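PDB 3FCP: L-Ala-D/L-Glu epimerase, a muconate lactonizing enzyme, which belongs to the enolase superfamily, pairing an N-terminal capping domain with a TIM-barrel-like domain, and carries a magnesium ion. Local coordinates for residues 333-345 with 359-371. Numbering follows the deposited sequence.
Sequences LLKDDIVSVPLTF and GVELDEDKLHFYT
Ile338 is the bump around which residues 359-371 bend. Its CG2 presses against the flank of helix 364-370, 3.7 Å from Leu367 CA, while CD1 meets Leu362 CD1 at 3.6 Å. The two branches thus fill the hollow between Leu362, Leu367 and the ring of Tyr370, the last reached obliquely by CG2. With CG1 of Ile338 set between backbone N and carbonyl carbon (chi1 45°), CG2 lies beside the N and reaches the helix while CD1 goes to Leu362. Val15 and Ile37 of the N-terminal sheet and Val308 of helix 307-317 also touch this isoleucine, tying the side chain to both domains.

Just past it the backbones join in a single bridge, Val339 with Leu362. Asp363 N donates to Ile338 O in a nearly straight bond of 2.9 Å (172°), and Ser340 N returns one to Glu361 O. Beyond the bridge the chains spread, and a water accepts from both Val341 N and Glu361 N; Val339 CG1 and Leu343 CD2 lie against Val360.

Before Ile338 in the chain, Asp336 crosses the aliphatic end of Lys366 at about a right angle, its OD2 3.0 Å from Lys366 CE. Asp336 OD1 accepts a hydrogen bond from Tyr370 OH on its anti lone pair, 2.5 Å long, the carboxylate standing almost perpendicular to the ring (88°). Lys366 CD covers Asp337 O, a buried carbonyl with no polar partner, and NZ turns back to a salt bridge with Asp363. That aspartate caps the helix by accepting from Lys366 N.

The N-capped C-terminal helix 364-370 is thereby docked beside the N-terminal sheet, the single Val339-Leu362 bridge joining its lead-in to loop 333-345, at the domain interface of an enolase-superfamily fold.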
# COMPACT_ATOMS: atom_id res chain seq x y z
N LEU A 333 -19.92 -40.26 -15.57
CA LEU A 333 -21.24 -39.67 -15.76
C LEU A 333 -21.84 -40.07 -17.10
O LEU A 333 -23.00 -39.77 -17.39
CB LEU A 333 -21.15 -38.14 -15.72
CG LEU A 333 -20.65 -37.44 -14.46
CD1 LEU A 333 -20.60 -35.94 -14.71
CD2 LEU A 333 -21.57 -37.76 -13.28
N LEU A 334 -21.06 -40.75 -17.93
CA LEU A 334 -21.52 -41.15 -19.26
C LEU A 334 -21.94 -42.61 -19.34
O LEU A 334 -21.37 -43.47 -18.67
CB LEU A 334 -20.41 -40.90 -20.28
CG LEU A 334 -19.71 -39.53 -20.25
CD1 LEU A 334 -18.49 -39.60 -21.15
CD2 LEU A 334 -20.66 -38.42 -20.68
N LYS A 335 -22.93 -42.89 -20.18
CA LYS A 335 -23.40 -44.26 -20.37
C LYS A 335 -22.53 -44.93 -21.43
O LYS A 335 -22.50 -46.16 -21.53
CB LYS A 335 -24.87 -44.28 -20.80
CG LYS A 335 -25.80 -43.68 -19.76
CD LYS A 335 -27.13 -44.42 -19.70
CE LYS A 335 -27.89 -44.33 -21.02
NZ LYS A 335 -29.16 -45.11 -20.97
N ASP A 336 -21.82 -44.12 -22.21
CA ASP A 336 -20.93 -44.63 -23.25
C ASP A 336 -19.92 -43.54 -23.61
O ASP A 336 -20.15 -42.36 -23.35
CB ASP A 336 -21.74 -45.02 -24.50
CG ASP A 336 -21.08 -46.14 -25.30
OD1 ASP A 336 -21.62 -46.50 -26.38
OD2 ASP A 336 -20.04 -46.67 -24.87
N ASP A 337 -18.80 -43.94 -24.21
CA ASP A 337 -17.75 -43.00 -24.59
C ASP A 337 -17.26 -43.39 -25.99
O ASP A 337 -17.76 -44.35 -26.57
CB ASP A 337 -16.59 -43.08 -23.60
CG ASP A 337 -15.79 -41.77 -23.51
OD1 ASP A 337 -15.66 -41.06 -24.53
OD2 ASP A 337 -15.28 -41.48 -22.41
N ILE A 338 -16.29 -42.66 -26.52
CA ILE A 338 -15.77 -42.97 -27.84
C ILE A 338 -14.41 -43.68 -27.83
O ILE A 338 -13.72 -43.71 -28.85
CB ILE A 338 -15.70 -41.70 -28.74
CG1 ILE A 338 -15.11 -40.52 -27.97
CG2 ILE A 338 -17.09 -41.35 -29.26
CD1 ILE A 338 -13.63 -40.63 -27.69
N VAL A 339 -14.02 -44.24 -26.69
CA VAL A 339 -12.76 -44.96 -26.58
C VAL A 339 -13.03 -46.47 -26.59
O VAL A 339 -14.13 -46.92 -26.26
CB VAL A 339 -11.96 -44.61 -25.28
CG1 VAL A 339 -11.54 -43.15 -25.31
CG2 VAL A 339 -12.80 -44.92 -24.04
N SER A 340 -12.03 -47.25 -26.97
CA SER A 340 -12.19 -48.70 -27.00
C SER A 340 -12.20 -49.28 -25.59
O SER A 340 -12.99 -50.17 -25.29
CB SER A 340 -11.07 -49.34 -27.82
OG SER A 340 -9.80 -49.06 -27.26
N VAL A 341 -11.34 -48.75 -24.72
CA VAL A 341 -11.24 -49.22 -23.34
C VAL A 341 -11.22 -48.05 -22.34
O VAL A 341 -10.34 -47.18 -22.40
CB VAL A 341 -9.96 -50.06 -23.13
CG1 VAL A 341 -9.87 -50.53 -21.68
CG2 VAL A 341 -9.98 -51.25 -24.08
N PRO A 342 -12.19 -48.01 -21.41
CA PRO A 342 -12.26 -46.94 -20.41
C PRO A 342 -11.22 -47.08 -19.31
O PRO A 342 -10.57 -48.12 -19.18
CB PRO A 342 -13.68 -47.08 -19.88
CG PRO A 342 -13.87 -48.57 -19.89
CD PRO A 342 -13.31 -48.96 -21.25
N LEU A 343 -11.05 -46.02 -18.52
CA LEU A 343 -10.11 -46.01 -17.41
C LEU A 343 -10.71 -46.84 -16.28
O LEU A 343 -11.92 -47.00 -16.20
CB LEU A 343 -9.90 -44.58 -16.91
CG LEU A 343 -9.31 -43.57 -17.89
CD1 LEU A 343 -9.42 -42.17 -17.30
CD2 LEU A 343 -7.87 -43.92 -18.18
N THR A 344 -9.86 -47.36 -15.40
CA THR A 344 -10.37 -48.14 -14.28
C THR A 344 -10.39 -47.28 -13.02
O THR A 344 -9.36 -46.74 -12.60
CB THR A 344 -9.52 -49.40 -14.02
OG1 THR A 344 -8.29 -49.02 -13.38
CG2 THR A 344 -9.20 -50.10 -15.33
N PHE A 345 -11.57 -47.14 -12.43
CA PHE A 345 -11.76 -46.37 -11.21
C PHE A 345 -12.02 -47.38 -10.10
O PHE A 345 -12.60 -48.43 -10.34
CB PHE A 345 -12.97 -45.43 -11.34
CG PHE A 345 -12.77 -44.29 -12.30
CD1 PHE A 345 -12.43 -43.02 -11.82
CD2 PHE A 345 -12.94 -44.47 -13.67
CE1 PHE A 345 -12.28 -41.95 -12.70
CE2 PHE A 345 -12.79 -43.40 -14.55
CZ PHE A 345 -12.46 -42.14 -14.07
N GLY A 359 -2.61 -43.55 -23.65
CA GLY A 359 -2.96 -44.85 -23.13
C GLY A 359 -4.39 -45.25 -23.46
O GLY A 359 -4.89 -46.25 -22.94
N VAL A 360 -5.07 -44.47 -24.29
CA VAL A 360 -6.43 -44.79 -24.69
C VAL A 360 -6.51 -44.73 -26.21
O VAL A 360 -5.79 -43.96 -26.85
CB VAL A 360 -7.48 -43.82 -24.08
CG1 VAL A 360 -7.50 -43.98 -22.56
CG2 VAL A 360 -7.17 -42.39 -24.47
N GLU A 361 -7.39 -45.54 -26.78
CA GLU A 361 -7.54 -45.62 -28.23
C GLU A 361 -8.96 -45.27 -28.66
O GLU A 361 -9.93 -45.55 -27.95
CB GLU A 361 -7.20 -47.04 -28.69
CG GLU A 361 -6.57 -47.14 -30.06
CD GLU A 361 -5.14 -46.65 -30.08
OE1 GLU A 361 -4.92 -45.43 -29.91
OE2 GLU A 361 -4.22 -47.48 -30.26
N LEU A 362 -9.07 -44.66 -29.83
CA LEU A 362 -10.36 -44.26 -30.37
C LEU A 362 -11.13 -45.47 -30.92
O LEU A 362 -10.56 -46.31 -31.62
CB LEU A 362 -10.14 -43.25 -31.49
CG LEU A 362 -11.25 -42.26 -31.83
CD1 LEU A 362 -11.57 -41.41 -30.60
CD2 LEU A 362 -10.81 -41.38 -32.99
N ASP A 363 -12.41 -45.55 -30.59
CA ASP A 363 -13.28 -46.62 -31.08
C ASP A 363 -14.04 -45.99 -32.24
O ASP A 363 -15.06 -45.33 -32.04
CB ASP A 363 -14.27 -47.06 -29.99
CG ASP A 363 -15.16 -48.22 -30.43
OD1 ASP A 363 -15.54 -48.27 -31.62
OD2 ASP A 363 -15.50 -49.07 -29.58
N GLU A 364 -13.53 -46.17 -33.46
CA GLU A 364 -14.15 -45.58 -34.63
C GLU A 364 -15.63 -45.85 -34.80
O GLU A 364 -16.39 -44.97 -35.20
CB GLU A 364 -13.39 -45.98 -35.90
CG GLU A 364 -12.13 -45.17 -36.13
CD GLU A 364 -11.59 -45.31 -37.54
OE1 GLU A 364 -11.11 -46.42 -37.88
OE2 GLU A 364 -11.65 -44.32 -38.30
N ASP A 365 -16.06 -47.07 -34.51
CA ASP A 365 -17.47 -47.40 -34.65
C ASP A 365 -18.30 -46.49 -33.75
O ASP A 365 -19.32 -45.96 -34.17
CB ASP A 365 -17.73 -48.87 -34.31
CG ASP A 365 -17.16 -49.81 -35.36
OD1 ASP A 365 -17.24 -49.47 -36.56
OD2 ASP A 365 -16.65 -50.89 -34.99
N LYS A 366 -17.87 -46.32 -32.51
CA LYS A 366 -18.59 -45.45 -31.58
C LYS A 366 -18.45 -43.99 -32.00
O LYS A 366 -19.41 -43.22 -31.96
CB LYS A 366 -18.07 -45.64 -30.16
CG LYS A 366 -18.58 -46.90 -29.47
CD LYS A 366 -18.17 -46.92 -28.01
CE LYS A 366 -18.85 -48.03 -27.24
NZ LYS A 366 -18.57 -49.35 -27.85
N LEU A 367 -17.24 -43.60 -32.42
CA LEU A 367 -17.01 -42.23 -32.84
C LEU A 367 -18.04 -41.82 -33.88
O LEU A 367 -18.71 -40.80 -33.73
CB LEU A 367 -15.61 -42.08 -33.45
CG LEU A 367 -15.30 -40.68 -34.00
CD1 LEU A 367 -15.36 -39.65 -32.88
CD2 LEU A 367 -13.92 -40.69 -34.64
N HIS A 368 -18.17 -42.63 -34.92
CA HIS A 368 -19.11 -42.34 -35.99
C HIS A 368 -20.56 -42.43 -35.51
O HIS A 368 -21.39 -41.61 -35.90
CB HIS A 368 -18.88 -43.30 -37.16
CG HIS A 368 -17.50 -43.21 -37.75
ND1 HIS A 368 -16.94 -42.01 -38.14
CD2 HIS A 368 -16.57 -44.16 -37.99
CE1 HIS A 368 -15.72 -42.23 -38.61
NE2 HIS A 368 -15.47 -43.53 -38.53
N PHE A 369 -20.86 -43.39 -34.65
CA PHE A 369 -22.21 -43.54 -34.14
C PHE A 369 -22.67 -42.30 -33.39
O PHE A 369 -23.78 -41.82 -33.59
CB PHE A 369 -22.30 -44.76 -33.22
CG PHE A 369 -23.69 -45.06 -32.74
CD1 PHE A 369 -24.64 -45.60 -33.60
CD2 PHE A 369 -24.06 -44.78 -31.42
CE1 PHE A 369 -25.94 -45.87 -33.16
CE2 PHE A 369 -25.36 -45.05 -30.97
CZ PHE A 369 -26.30 -45.60 -31.85
N TYR A 370 -21.80 -41.77 -32.52
CA TYR A 370 -22.15 -40.60 -31.72
C TYR A 370 -21.85 -39.23 -32.34
O TYR A 370 -22.18 -38.20 -31.75
CB TYR A 370 -21.49 -40.70 -30.34
CG TYR A 370 -22.02 -41.85 -29.51
CD1 TYR A 370 -23.35 -41.90 -29.12
CD2 TYR A 370 -21.18 -42.90 -29.13
CE1 TYR A 370 -23.85 -42.97 -28.37
CE2 TYR A 370 -21.66 -43.98 -28.38
CZ TYR A 370 -23.00 -44.00 -28.00
OH TYR A 370 -23.48 -45.05 -27.25
N THR A 371 -21.23 -39.21 -33.51
CA THR A 371 -20.92 -37.93 -34.15
C THR A 371 -22.23 -37.20 -34.44
O THR A 371 -23.18 -37.80 -34.94
CB THR A 371 -20.16 -38.12 -35.48
OG1 THR A 371 -18.88 -38.69 -35.23
CG2 THR A 371 -19.98 -36.79 -36.19
O HOH W 1 -8.99 -46.93 -25.02